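Local structure of PhnB protein (Bacillus cereus, 3OMS) at residues A[15-21]-A[69-75]; A[21-25]-A[37-42]; A[27-32]-A[98-102]; A[78-82]-A[125-131]; A[118-122]-A[133-137]. The protein is of unknown function but, as a glyoxalase-superfamily member, may act as a 3-demethylubiquinone-9 3-methyltransferase. The contacts are given in a common frame with arbitrary orientation. Numbering follows the deposited sequence.

Contact 1 (A[15-21]-A[69-75])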
# COMPACT_ATOMS: atom_id res chain seq x y z
N LEU A 15 -0.66 6.26 -3.72
CA LEU A 15 0.48 6.05 -4.60
C LEU A 15 1.04 7.39 -5.10
O LEU A 15 0.32 8.23 -5.66
CB LEU A 15 0.07 5.13 -5.76
CG LEU A 15 -0.17 3.64 -5.50
CD1 LEU A 15 -1.37 3.30 -4.58
CD2 LEU A 15 -0.34 2.92 -6.86
N MSE A 16 2.36 7.59 -4.91
CA MSE A 16 3.03 8.75 -5.37
C MSE A 16 3.94 8.43 -6.57
O MSE A 16 4.96 7.73 -6.43
CB MSE A 16 3.85 9.35 -4.22
CG MSE A 16 4.56 10.64 -4.58
SE MSE A 16 5.33 11.52 -3.01
CE MSE A 16 6.59 10.15 -2.60
N PHE A 17 3.53 8.99 -7.71
CA PHE A 17 4.20 8.89 -8.99
C PHE A 17 4.99 10.17 -9.24
O PHE A 17 4.91 11.13 -8.45
CB PHE A 17 3.15 8.66 -10.13
CG PHE A 17 2.41 7.38 -10.03
CD1 PHE A 17 2.90 6.24 -10.64
CD2 PHE A 17 1.18 7.30 -9.38
CE1 PHE A 17 2.17 5.02 -10.57
CE2 PHE A 17 0.48 6.13 -9.29
CZ PHE A 17 0.99 4.96 -9.90
N GLU A 18 5.81 10.19 -10.30
CA GLU A 18 6.50 11.43 -10.72
C GLU A 18 6.20 11.80 -12.18
O GLU A 18 7.11 12.13 -12.96
CB GLU A 18 8.04 11.32 -10.48
CG GLU A 18 8.36 11.19 -8.98
CD GLU A 18 9.84 11.13 -8.64
OE1 GLU A 18 10.69 11.10 -9.55
OE2 GLU A 18 10.11 11.14 -7.41
N GLY A 19 4.92 11.78 -12.54
CA GLY A 19 4.51 12.16 -13.90
C GLY A 19 3.60 11.18 -14.58
O GLY A 19 3.01 11.51 -15.58
N LYS A 20 3.47 9.98 -14.04
CA LYS A 20 2.67 8.93 -14.67
C LYS A 20 1.34 8.59 -13.96
O LYS A 20 0.71 7.59 -14.32
CB LYS A 20 3.53 7.66 -14.79
CG LYS A 20 4.88 7.88 -15.54
CD LYS A 20 4.76 7.50 -16.95
CE LYS A 20 6.12 7.70 -17.71
NZ LYS A 20 5.84 8.25 -19.05
N ALA A 21 0.91 9.40 -12.98
CA ALA A 21 -0.25 9.04 -12.15
C ALA A 21 -1.48 8.79 -13.04
O ALA A 21 -2.20 7.81 -12.88
CB ALA A 21 -0.57 10.14 -11.11
N ILE A 69 -1.00 10.81 -6.57
CA ILE A 69 -0.54 12.10 -6.99
C ILE A 69 0.66 11.95 -7.92
O ILE A 69 1.29 10.89 -7.93
CB ILE A 69 -0.07 12.98 -5.80
CG1 ILE A 69 1.24 12.43 -5.19
CG2 ILE A 69 -1.16 13.16 -4.72
CD1 ILE A 69 1.80 13.24 -4.04
N ASP A 70 0.99 13.03 -8.65
CA ASP A 70 2.30 13.22 -9.27
C ASP A 70 3.05 14.18 -8.39
O ASP A 70 2.69 15.39 -8.26
CB ASP A 70 2.19 13.79 -10.69
CG ASP A 70 1.76 12.77 -11.69
OD1 ASP A 70 2.28 11.65 -11.67
OD2 ASP A 70 0.93 13.10 -12.58
N SER A 71 4.08 13.66 -7.72
CA SER A 71 4.92 14.49 -6.87
C SER A 71 5.55 15.71 -7.60
O SER A 71 6.16 15.55 -8.66
CB SER A 71 6.04 13.66 -6.27
OG SER A 71 6.81 14.52 -5.45
N TYR A 72 5.44 16.90 -7.04
CA TYR A 72 6.15 18.07 -7.63
C TYR A 72 7.65 18.12 -7.27
O TYR A 72 8.36 19.03 -7.70
CB TYR A 72 5.45 19.39 -7.30
CG TYR A 72 5.48 19.80 -5.86
CD1 TYR A 72 6.51 20.59 -5.36
CD2 TYR A 72 4.47 19.41 -4.99
CE1 TYR A 72 6.53 20.99 -4.04
CE2 TYR A 72 4.47 19.80 -3.66
CZ TYR A 72 5.51 20.58 -3.19
OH TYR A 72 5.55 20.98 -1.87
N VAL A 73 8.12 17.15 -6.49
CA VAL A 73 9.53 17.04 -6.11
C VAL A 73 10.03 15.71 -6.61
O VAL A 73 9.34 14.71 -6.46
CB VAL A 73 9.65 17.02 -4.57
CG1 VAL A 73 11.08 16.62 -4.13
CG2 VAL A 73 9.21 18.35 -3.97
N ASN A 74 11.24 15.67 -7.16
CA ASN A 74 11.86 14.40 -7.52
C ASN A 74 12.46 13.78 -6.27
O ASN A 74 13.23 14.43 -5.57
CB ASN A 74 12.99 14.59 -8.53
CG ASN A 74 12.48 15.03 -9.90
OD1 ASN A 74 12.90 16.07 -10.39
ND2 ASN A 74 11.56 14.24 -10.51
N HIS A 75 12.12 12.53 -5.99
CA HIS A 75 12.63 11.84 -4.79
C HIS A 75 13.70 10.84 -5.14
O HIS A 75 13.82 10.41 -6.31
CB HIS A 75 11.44 11.19 -4.06
CG HIS A 75 10.53 12.19 -3.43
ND1 HIS A 75 9.27 12.47 -3.91
CD2 HIS A 75 10.72 13.00 -2.37
CE1 HIS A 75 8.71 13.40 -3.16
NE2 HIS A 75 9.57 13.74 -2.22
O HOH W 1 13.11 11.31 -8.90
O HOH W 2 8.28 11.07 -5.80
O HOH W 3 -0.14 11.90 -14.71
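A βαβββ module of the glyoxalase fold sets its first and last strands side by side, and here both end together. The parallel pairing is carried by Ile-69 N to Leu-15 O (3.0 Å), Phe-17 N to Ile-69 O (2.9 Å) and Ser-71 N to Phe-17 O (2.8 Å). Selenomethionine Met-16 and Ile-69 share one face. Met-16, t at chi1 and chi2, runs out past Ile-69, its CG 3.8 Å from Ile-69 CG1, and carries SE to 4.7 Å from the His-75 ring centroid, obliquely; a p chi3 then sets CE 3.8 Å from His-75 ND1. On the other face the m chi1 of Phe-17 leads its ring away from segment 69-75, over Cys-68 and toward Ala-24 and Tyr-28 of helix 21-29, and it meets Phe-79 edge-to-face. Glu-18 starts away, but m chi1 and t chi2 return its carboxylate to the loop: OE2 accepts from His-75 N at 2.8 Å, and two waters bridge to His-75 O and ND1. At Gly-19, of positive phi, the chain turns toward the N-cap residue Lys-20. Asp-70, chi1 m, fastens this turn: its OD1 accepts from Gly-19 N at 2.8 Å and from Ala-21 N at 2.9 Å.

Contact 2 (A[21-25]-A[37-42])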
# COMPACT_ATOMS: atom_id res chain seq x y z
N ALA A 21 0.91 9.40 -12.98
CA ALA A 21 -0.25 9.04 -12.15
C ALA A 21 -1.48 8.79 -13.04
O ALA A 21 -2.20 7.81 -12.88
CB ALA A 21 -0.57 10.14 -11.11
N GLU A 22 -1.74 9.73 -13.95
CA GLU A 22 -2.97 9.68 -14.72
C GLU A 22 -2.96 8.47 -15.65
O GLU A 22 -3.95 7.72 -15.71
CB GLU A 22 -3.21 10.97 -15.49
CG GLU A 22 -4.61 10.94 -16.21
CD GLU A 22 -5.08 12.27 -16.71
OE1 GLU A 22 -4.39 13.30 -16.52
OE2 GLU A 22 -6.19 12.29 -17.30
N GLU A 23 -1.83 8.26 -16.35
CA GLU A 23 -1.70 7.08 -17.20
C GLU A 23 -1.88 5.80 -16.38
O GLU A 23 -2.54 4.85 -16.81
CB GLU A 23 -0.33 7.09 -17.89
CG GLU A 23 -0.09 5.98 -18.90
CD GLU A 23 1.41 5.94 -19.28
OE1 GLU A 23 1.88 6.92 -19.86
OE2 GLU A 23 2.10 4.99 -18.92
N ALA A 24 -1.28 5.77 -15.20
CA ALA A 24 -1.31 4.59 -14.35
C ALA A 24 -2.70 4.28 -13.89
O ALA A 24 -3.17 3.13 -13.99
CB ALA A 24 -0.37 4.79 -13.12
N MSE A 25 -3.40 5.33 -13.45
CA MSE A 25 -4.78 5.19 -13.04
C MSE A 25 -5.70 4.70 -14.15
O MSE A 25 -6.54 3.82 -13.95
CB MSE A 25 -5.29 6.55 -12.54
CG MSE A 25 -6.55 6.57 -11.86
SE MSE A 25 -6.59 8.30 -10.82
CE MSE A 25 -6.33 9.52 -12.35
N ILE A 37 -12.19 6.22 -12.34
CA ILE A 37 -11.70 7.46 -11.82
C ILE A 37 -12.86 8.22 -11.20
O ILE A 37 -13.93 8.28 -11.77
CB ILE A 37 -10.96 8.29 -12.88
CG1 ILE A 37 -9.69 7.50 -13.33
CG2 ILE A 37 -10.52 9.62 -12.27
CD1 ILE A 37 -9.03 8.05 -14.52
N VAL A 38 -12.66 8.66 -9.95
CA VAL A 38 -13.66 9.42 -9.18
C VAL A 38 -13.46 10.93 -9.35
O VAL A 38 -14.42 11.68 -9.65
CB VAL A 38 -13.66 9.02 -7.66
CG1 VAL A 38 -14.59 9.95 -6.87
CG2 VAL A 38 -14.15 7.55 -7.50
N SER A 39 -12.23 11.38 -9.09
CA SER A 39 -11.88 12.80 -9.13
C SER A 39 -10.45 12.97 -9.56
O SER A 39 -9.60 12.10 -9.27
CB SER A 39 -12.09 13.47 -7.77
OG SER A 39 -11.31 12.88 -6.74
N ILE A 40 -10.15 14.06 -10.24
CA ILE A 40 -8.75 14.31 -10.66
C ILE A 40 -8.55 15.80 -10.80
O ILE A 40 -9.38 16.49 -11.43
CB ILE A 40 -8.42 13.58 -12.00
CG1 ILE A 40 -6.99 13.93 -12.49
CG2 ILE A 40 -9.47 13.95 -13.10
CD1 ILE A 40 -6.44 12.99 -13.56
N SER A 41 -7.51 16.34 -10.15
CA SER A 41 -7.11 17.73 -10.40
C SER A 41 -5.67 17.74 -10.89
O SER A 41 -4.85 16.92 -10.45
CB SER A 41 -7.27 18.60 -9.15
OG SER A 41 -6.70 17.94 -8.04
N ARG A 42 -5.39 18.64 -11.83
CA ARG A 42 -4.11 18.72 -12.55
C ARG A 42 -3.52 20.10 -12.42
O ARG A 42 -4.25 21.09 -12.39
CB ARG A 42 -4.33 18.46 -14.03
CG ARG A 42 -4.99 17.13 -14.33
CD ARG A 42 -5.02 16.88 -15.82
NE ARG A 42 -5.77 15.67 -16.15
CZ ARG A 42 -7.10 15.63 -16.32
NH1 ARG A 42 -7.83 16.72 -16.17
NH2 ARG A 42 -7.70 14.48 -16.65
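Three residues carry most of this contact between the start of helix 21-29 and the edge of a sheet: Met-25, Glu-22 and Ile-37. Met-25, a selenomethionine, is the most covered. With chi1 and chi2 t it reaches down from the helix between two isoleucines of the strand, CG lying 3.6 Å from Ile-37 CG1 and CE 3.7 Å from Ile-40 CD1. It also rests on Ala-57 and Phe-59 of the next strand. Glu-22, one turn earlier, is extended in the same way but ends in charge. Its carboxylate meets the guanidinium of Arg-42 edge to edge in a two-pronged salt bridge, OE1 receiving NE at 2.8 Å and OE2 receiving NH2 at 2.7 Å, while Ile-40 CD1 packs 3.5 Å from Glu-22 CD. The interface thus passes from greasy at Ile-37 to ionic at Arg-42. A classic beta bulge at Val-38 and Ser-39, facing Thr-58, goes with Ile-37 and Ile-40, three apart, both pointing toward the helix. Helix and strand segments run nearly antiparallel, at 160°, with axes 11.2 Å apart, which illustrates how the helix of a βαβββ module in the glyoxalase fold covers its own sheet out to the edge strand.

Contact 3 (A[27-32]-A[98-102])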
# COMPACT_ATOMS: atom_id res chain seq x y z
N PHE A 27 -4.80 2.93 -16.61
CA PHE A 27 -4.41 1.52 -16.81
C PHE A 27 -5.04 0.65 -15.76
O PHE A 27 -5.72 -0.33 -16.10
CB PHE A 27 -2.89 1.41 -16.78
CG PHE A 27 -2.37 -0.01 -16.88
CD1 PHE A 27 -2.75 -0.83 -17.94
CD2 PHE A 27 -1.45 -0.48 -15.97
CE1 PHE A 27 -2.22 -2.13 -18.07
CE2 PHE A 27 -0.91 -1.75 -16.08
CZ PHE A 27 -1.29 -2.58 -17.12
N TYR A 28 -4.91 1.02 -14.48
CA TYR A 28 -5.39 0.15 -13.39
C TYR A 28 -6.91 -0.01 -13.41
O TYR A 28 -7.44 -1.10 -13.22
CB TYR A 28 -4.98 0.70 -12.02
CG TYR A 28 -3.48 0.75 -11.81
CD1 TYR A 28 -2.59 -0.14 -12.48
CD2 TYR A 28 -2.94 1.64 -10.91
CE1 TYR A 28 -1.24 -0.06 -12.25
CE2 TYR A 28 -1.62 1.74 -10.71
CZ TYR A 28 -0.75 0.89 -11.36
OH TYR A 28 0.57 1.01 -11.05
N THR A 29 -7.62 1.08 -13.66
CA THR A 29 -9.06 1.00 -13.64
C THR A 29 -9.60 0.17 -14.82
O THR A 29 -10.74 -0.23 -14.80
CB THR A 29 -9.74 2.37 -13.63
OG1 THR A 29 -9.29 3.12 -14.74
CG2 THR A 29 -9.44 3.15 -12.35
N SER A 30 -8.78 -0.10 -15.83
CA SER A 30 -9.19 -0.99 -16.93
C SER A 30 -9.08 -2.50 -16.64
O SER A 30 -9.58 -3.34 -17.43
CB SER A 30 -8.36 -0.68 -18.18
OG SER A 30 -7.07 -1.31 -18.15
N LEU A 31 -8.47 -2.87 -15.51
CA LEU A 31 -8.08 -4.24 -15.25
C LEU A 31 -9.09 -5.00 -14.42
O LEU A 31 -9.07 -6.22 -14.39
CB LEU A 31 -6.75 -4.28 -14.48
CG LEU A 31 -5.54 -3.67 -15.18
CD1 LEU A 31 -4.33 -3.80 -14.27
CD2 LEU A 31 -5.31 -4.36 -16.52
N PHE A 32 -9.94 -4.26 -13.69
CA PHE A 32 -10.86 -4.88 -12.76
C PHE A 32 -12.26 -4.33 -12.96
O PHE A 32 -12.46 -3.18 -13.39
CB PHE A 32 -10.43 -4.59 -11.30
CG PHE A 32 -9.02 -4.98 -11.00
CD1 PHE A 32 -8.68 -6.32 -10.82
CD2 PHE A 32 -8.02 -4.03 -10.88
CE1 PHE A 32 -7.35 -6.68 -10.57
CE2 PHE A 32 -6.70 -4.39 -10.64
CZ PHE A 32 -6.37 -5.71 -10.47
N VAL A 98 -5.17 -10.49 -16.14
CA VAL A 98 -4.65 -9.38 -15.39
C VAL A 98 -3.13 -9.48 -15.23
O VAL A 98 -2.42 -8.49 -15.33
CB VAL A 98 -5.29 -9.27 -13.99
CG1 VAL A 98 -4.78 -8.07 -13.28
CG2 VAL A 98 -6.81 -9.21 -14.06
N PHE A 99 -2.64 -10.67 -14.93
CA PHE A 99 -1.19 -10.84 -14.78
C PHE A 99 -0.44 -10.39 -16.06
O PHE A 99 0.52 -9.63 -15.98
CB PHE A 99 -0.85 -12.29 -14.44
CG PHE A 99 0.58 -12.49 -14.02
CD1 PHE A 99 0.96 -12.30 -12.69
CD2 PHE A 99 1.56 -12.87 -14.94
CE1 PHE A 99 2.27 -12.49 -12.30
CE2 PHE A 99 2.88 -13.03 -14.55
CZ PHE A 99 3.23 -12.86 -13.26
N HIS A 100 -0.89 -10.89 -17.21
CA HIS A 100 -0.27 -10.63 -18.52
C HIS A 100 -0.28 -9.13 -18.82
O HIS A 100 0.69 -8.59 -19.31
CB HIS A 100 -1.00 -11.43 -19.60
CG HIS A 100 -0.63 -11.09 -21.01
ND1 HIS A 100 0.60 -11.39 -21.56
CD2 HIS A 100 -1.36 -10.53 -22.00
CE1 HIS A 100 0.60 -11.01 -22.83
NE2 HIS A 100 -0.57 -10.49 -23.12
N LYS A 101 -1.39 -8.48 -18.48
CA LYS A 101 -1.47 -7.06 -18.71
C LYS A 101 -0.46 -6.31 -17.82
O LYS A 101 0.25 -5.42 -18.30
CB LYS A 101 -2.91 -6.55 -18.50
CG LYS A 101 -3.85 -6.92 -19.70
CD LYS A 101 -5.24 -6.40 -19.44
CE LYS A 101 -6.28 -6.55 -20.58
NZ LYS A 101 -7.60 -6.04 -19.91
N LEU A 102 -0.45 -6.63 -16.53
CA LEU A 102 0.45 -5.97 -15.55
C LEU A 102 1.93 -6.26 -15.81
O LEU A 102 2.80 -5.43 -15.50
CB LEU A 102 0.08 -6.41 -14.12
CG LEU A 102 -1.19 -5.87 -13.48
CD1 LEU A 102 -1.52 -6.68 -12.20
CD2 LEU A 102 -1.03 -4.37 -13.17
O HOH W 4 -6.43 -3.03 -19.96
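Glyoxalase-fold proteins repeat a βαβββ module, and here the helix of each repeat meets the other: the end of helix 21-29 and the residues after it lie against helix 92-103. The join has no direct hydrogen bond and depends on fitted apolar side chains. Val-98 comes first along the second helix. Its CB points toward the partner, and it packs against both Leu-31 and Phe-32: CG2 is 3.8 Å from Leu-31 O, where the backbones come closest, and CG1 is 4.0 Å from Phe-32 CE1. One turn on, Lys-101 has an extended side chain whose aliphatic part covers Leu-31, CD to CD2 at 3.6 Å, while its carbonyl oxygen faces the edge of the Phe-27 ring, 3.4 Å from CZ. Leu-102 completes the series. Its CD2 sits among three side chains, 3.5 Å from Leu-31 CD1, 3.9 Å from Phe-27 CE2 and 4.4 Å from Tyr-28 CE1; Leu-31 is thus shared by all three residues of the helix. Leu-102 also lays helix 92-103 on Trp-132 and Leu-124 of the second sheet, while Tyr-28 reaches from the first helix to a hydrogen bond with Asp-126 and, edge-to-face, to Trp-132. At the solvent side, the polar link is indirect: water 4 donates to Ser-30 OG at 2.6 Å and accepts a weak bond from Lys-101 NZ at 3.2 Å.

Contact 4 (A[78-82]-A[125-131])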
# COMPACT_ATOMS: atom_id res chain seq x y z
N THR A 78 11.48 5.14 -5.00
CA THR A 78 10.20 4.92 -5.68
C THR A 78 9.56 3.69 -5.04
O THR A 78 9.92 3.33 -3.91
CB THR A 78 10.38 4.76 -7.24
OG1 THR A 78 9.10 4.65 -7.90
CG2 THR A 78 11.28 3.55 -7.57
N PHE A 79 8.64 3.06 -5.74
CA PHE A 79 7.95 1.90 -5.21
C PHE A 79 8.91 0.78 -5.01
O PHE A 79 9.89 0.65 -5.78
CB PHE A 79 6.83 1.44 -6.16
CG PHE A 79 5.85 2.51 -6.49
CD1 PHE A 79 4.84 2.85 -5.58
CD2 PHE A 79 5.88 3.15 -7.74
CE1 PHE A 79 3.94 3.85 -5.90
CE2 PHE A 79 4.96 4.15 -8.06
CZ PHE A 79 4.00 4.49 -7.15
N THR A 80 8.67 -0.02 -3.96
CA THR A 80 9.42 -1.25 -3.75
C THR A 80 8.42 -2.40 -3.50
O THR A 80 7.23 -2.14 -3.26
CB THR A 80 10.41 -1.18 -2.59
OG1 THR A 80 9.70 -1.20 -1.32
CG2 THR A 80 11.35 0.06 -2.66
N PRO A 81 8.91 -3.64 -3.53
CA PRO A 81 8.02 -4.75 -3.20
C PRO A 81 7.67 -4.87 -1.72
O PRO A 81 6.88 -5.74 -1.38
CB PRO A 81 8.81 -5.98 -3.64
CG PRO A 81 9.70 -5.45 -4.81
CD PRO A 81 10.15 -4.13 -4.20
N ALA A 82 8.21 -3.99 -0.85
CA ALA A 82 7.93 -4.13 0.59
C ALA A 82 6.43 -3.88 0.88
O ALA A 82 5.89 -4.44 1.85
CB ALA A 82 8.80 -3.23 1.44
N ASN A 125 6.44 -6.63 -10.60
CA ASN A 125 6.34 -5.17 -10.59
C ASN A 125 5.84 -4.70 -11.91
O ASN A 125 6.29 -5.18 -12.94
CB ASN A 125 7.71 -4.52 -10.35
CG ASN A 125 8.33 -4.90 -9.01
OD1 ASN A 125 9.57 -5.02 -8.92
ND2 ASN A 125 7.55 -4.98 -7.96
N ASP A 126 4.86 -3.80 -11.93
CA ASP A 126 4.36 -3.33 -13.21
C ASP A 126 5.32 -2.30 -13.83
O ASP A 126 6.40 -1.97 -13.27
CB ASP A 126 2.91 -2.86 -13.07
CG ASP A 126 2.79 -1.58 -12.26
OD1 ASP A 126 3.85 -0.90 -12.11
OD2 ASP A 126 1.64 -1.26 -11.85
N LYS A 127 4.97 -1.80 -14.99
CA LYS A 127 5.82 -0.88 -15.73
C LYS A 127 6.10 0.41 -14.95
O LYS A 127 6.99 1.17 -15.32
CB LYS A 127 5.21 -0.53 -17.09
CG LYS A 127 3.92 0.31 -17.09
CD LYS A 127 3.42 0.61 -18.49
CE LYS A 127 2.73 -0.59 -19.17
NZ LYS A 127 1.43 -1.10 -18.63
N TYR A 128 5.27 0.71 -13.95
CA TYR A 128 5.48 1.89 -13.12
C TYR A 128 6.31 1.60 -11.89
O TYR A 128 6.61 2.51 -11.13
CB TYR A 128 4.10 2.51 -12.74
CG TYR A 128 3.22 2.77 -13.94
CD1 TYR A 128 3.50 3.82 -14.81
CD2 TYR A 128 2.15 1.94 -14.25
CE1 TYR A 128 2.74 4.04 -15.93
CE2 TYR A 128 1.41 2.15 -15.34
CZ TYR A 128 1.69 3.21 -16.19
OH TYR A 128 0.93 3.41 -17.32
N GLY A 129 6.61 0.33 -11.64
CA GLY A 129 7.33 -0.09 -10.48
C GLY A 129 6.47 -0.55 -9.30
O GLY A 129 7.02 -1.01 -8.28
N VAL A 130 5.15 -0.48 -9.45
CA VAL A 130 4.21 -0.88 -8.41
C VAL A 130 4.13 -2.41 -8.32
O VAL A 130 4.05 -3.08 -9.37
CB VAL A 130 2.80 -0.33 -8.64
CG1 VAL A 130 1.78 -0.93 -7.58
CG2 VAL A 130 2.84 1.19 -8.56
N SER A 131 4.26 -2.95 -7.11
CA SER A 131 4.35 -4.42 -6.92
C SER A 131 2.96 -5.02 -6.69
O SER A 131 2.17 -4.58 -5.77
CB SER A 131 5.24 -4.74 -5.76
OG SER A 131 5.72 -6.07 -5.77
O HOH W 5 9.11 3.21 -10.10
O HOH W 6 9.95 -0.63 -8.14
O HOH W 7 4.99 -1.59 -4.66
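Aromatic packing comes first in this meeting of two loops. The Phe-79 ring takes Val-130 CG2 over its face in a CH-pi contact, 3.6 Å from the centroid and only 7° off the normal, while its edge approaches a backbone oxygen, CD2 to Tyr-128 O at 3.5 Å. Phe-17 meets the same ring edge-to-face. Further along, Pro-81 CB lies 3.8 Å from Ser-131 OG, which is hydrogen-bonded to Trp-123 NE1. Water supplies the polar bridging, since no direct hydrogen bond crosses. Water 6 donates to Phe-79 O at 2.7 Å and Gly-129 O at 3.0 Å; water 5 joins Thr-78 OG1 (2.6 Å) to Tyr-128 O (2.8 Å); water 7 accepts from Ser-131 N at 2.9 Å and lies 2.7 Å from Thr-80 O. Internal bonds shape each loop. A type I turn from Asp-126 to Gly-129 is reinforced by an Asx turn, Tyr-128 N to Asp-126 OD1 at 2.8 Å, and Thr-80 OG1 forms an ST turn with Ala-82 N at 3.2 Å. Thr-80 also bonds to Thr-78 of the second subunit. The linker is thus fitted to the hairpin by the Phe-79 ring, with bound waters serving polar groups, mostly backbone, that do not pair directly across the contact.

Contact 5 (A[118-122]-A[133-137])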
# COMPACT_ATOMS: atom_id res chain seq x y z
N SER A 118 -0.03 -22.54 -3.39
CA SER A 118 -1.11 -21.99 -4.22
C SER A 118 -1.24 -22.71 -5.56
O SER A 118 -0.23 -22.99 -6.21
CB SER A 118 -0.86 -20.52 -4.54
OG SER A 118 -1.97 -19.94 -5.23
N LYS A 119 -2.47 -22.95 -5.99
CA LYS A 119 -2.72 -23.54 -7.31
C LYS A 119 -2.27 -22.60 -8.43
O LYS A 119 -1.82 -23.02 -9.49
CB LYS A 119 -4.21 -23.92 -7.50
CG LYS A 119 -5.21 -22.75 -7.73
CD LYS A 119 -6.65 -23.31 -8.04
CE LYS A 119 -7.60 -23.22 -6.81
NZ LYS A 119 -8.73 -24.21 -6.89
N LYS A 120 -2.42 -21.30 -8.17
CA LYS A 120 -2.09 -20.30 -9.17
C LYS A 120 -1.75 -18.99 -8.48
O LYS A 120 -2.61 -18.35 -7.87
CB LYS A 120 -3.26 -20.10 -10.11
CG LYS A 120 -2.92 -19.39 -11.39
CD LYS A 120 -2.64 -20.31 -12.54
CE LYS A 120 -2.46 -19.49 -13.82
NZ LYS A 120 -2.64 -20.23 -15.11
N PHE A 121 -0.49 -18.59 -8.62
CA PHE A 121 0.07 -17.39 -7.98
C PHE A 121 1.18 -16.78 -8.81
O PHE A 121 1.97 -17.50 -9.45
CB PHE A 121 0.64 -17.73 -6.61
CG PHE A 121 1.36 -16.59 -5.94
CD1 PHE A 121 0.65 -15.67 -5.16
CD2 PHE A 121 2.75 -16.47 -6.04
CE1 PHE A 121 1.31 -14.60 -4.51
CE2 PHE A 121 3.42 -15.41 -5.39
CZ PHE A 121 2.69 -14.48 -4.61
N GLY A 122 1.27 -15.46 -8.78
CA GLY A 122 2.41 -14.77 -9.37
C GLY A 122 2.67 -13.46 -8.68
O GLY A 122 1.77 -12.90 -8.00
N GLN A 133 0.76 -8.83 -6.39
CA GLN A 133 0.70 -10.28 -6.20
C GLN A 133 -0.69 -10.68 -6.62
O GLN A 133 -1.69 -10.00 -6.35
CB GLN A 133 0.89 -10.72 -4.75
CG GLN A 133 2.26 -10.39 -4.16
CD GLN A 133 2.37 -10.88 -2.73
OE1 GLN A 133 2.24 -12.07 -2.46
NE2 GLN A 133 2.57 -9.94 -1.80
N LEU A 134 -0.77 -11.80 -7.31
CA LEU A 134 -2.06 -12.26 -7.82
C LEU A 134 -2.22 -13.71 -7.46
O LEU A 134 -1.29 -14.48 -7.59
CB LEU A 134 -2.13 -12.08 -9.32
CG LEU A 134 -2.16 -10.64 -9.81
CD1 LEU A 134 -0.75 -10.12 -9.99
CD2 LEU A 134 -2.94 -10.65 -11.09
N THR A 135 -3.41 -14.06 -6.95
CA THR A 135 -3.68 -15.43 -6.62
C THR A 135 -5.11 -15.82 -6.96
O THR A 135 -5.97 -14.96 -7.11
CB THR A 135 -3.38 -15.69 -5.16
OG1 THR A 135 -3.28 -17.11 -4.96
CG2 THR A 135 -4.48 -15.05 -4.27
N LEU A 136 -5.34 -17.11 -7.15
CA LEU A 136 -6.65 -17.61 -7.49
C LEU A 136 -7.32 -18.11 -6.19
O LEU A 136 -6.73 -18.92 -5.47
CB LEU A 136 -6.48 -18.71 -8.53
CG LEU A 136 -7.68 -19.22 -9.31
CD1 LEU A 136 -8.33 -18.08 -10.05
CD2 LEU A 136 -7.21 -20.33 -10.25
N ALA A 137 -8.52 -17.58 -5.89
CA ALA A 137 -9.28 -17.94 -4.67
C ALA A 137 -10.08 -19.21 -4.86
O ALA A 137 -9.61 -20.20 -5.46
CB ALA A 137 -10.21 -16.77 -4.27
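Phe-121 lays the edge of its ring along the opposite strand, CD1 4.0 Å from Thr-135 CB and CZ 3.3 Å from Gln-133 OE1, on the face it shares with Thr-135; Gln-133 NE2 is hydrogen-bonded to Ser-84 OG. Phe-121 and Thr-135 form a non-hydrogen-bonded pair of an antiparallel beta hairpin. The next pair is hydrogen-bonded in both directions, Gly-122 N to Leu-134 O at 3.0 Å and Leu-134 N to Gly-122 O at 2.9 Å. Where the chain turns its corner at Lys-119 and Lys-120, Leu-136 N still reaches Lys-120 O at 3.1 Å. Ser-118 supports the corner as an ST turn, its OG accepting from Lys-120 N at 3.3 Å, and gives a hydrogen bond to Thr-135 OG1 at 3.1 Å. The aliphatic part of Lys-119 covers Leu-136, CD to CD2 at 3.8 Å. Strand 131-136 is central in the second sheet, bonded on its other side to strand 83-89, while Leu-134 packs beneath helix 92-103, and Lys-120 reaches that helix through salt bridges to Glu-92 and Asp-96.

The five contacts show how two βαβββ repeats become one body. Contacts 1 and 2 share Ala-21 and build the first repeat; contact 5 belongs to the second, its centre about 30 Å from that of contact 1. Contact 3 joins the two helices, and Val-98 CG1 reaches Leu-134 CD2 of contact 5 at 3.9 Å. Contact 4 fits the linker to the second repeat and reaches the first through Phe-79 and Tyr-128 on Phe-17, with Phe-17 CE1 3.8 Å from Phe-79 CE2. Tyr-128 OH also lies 2.5 Å from Glu-23 OE2 of contact 2. No catalytic site is assigned; a bound ethanediol, probably a crystallisation additive, lies about 5 Å from the Lys-101 side chain.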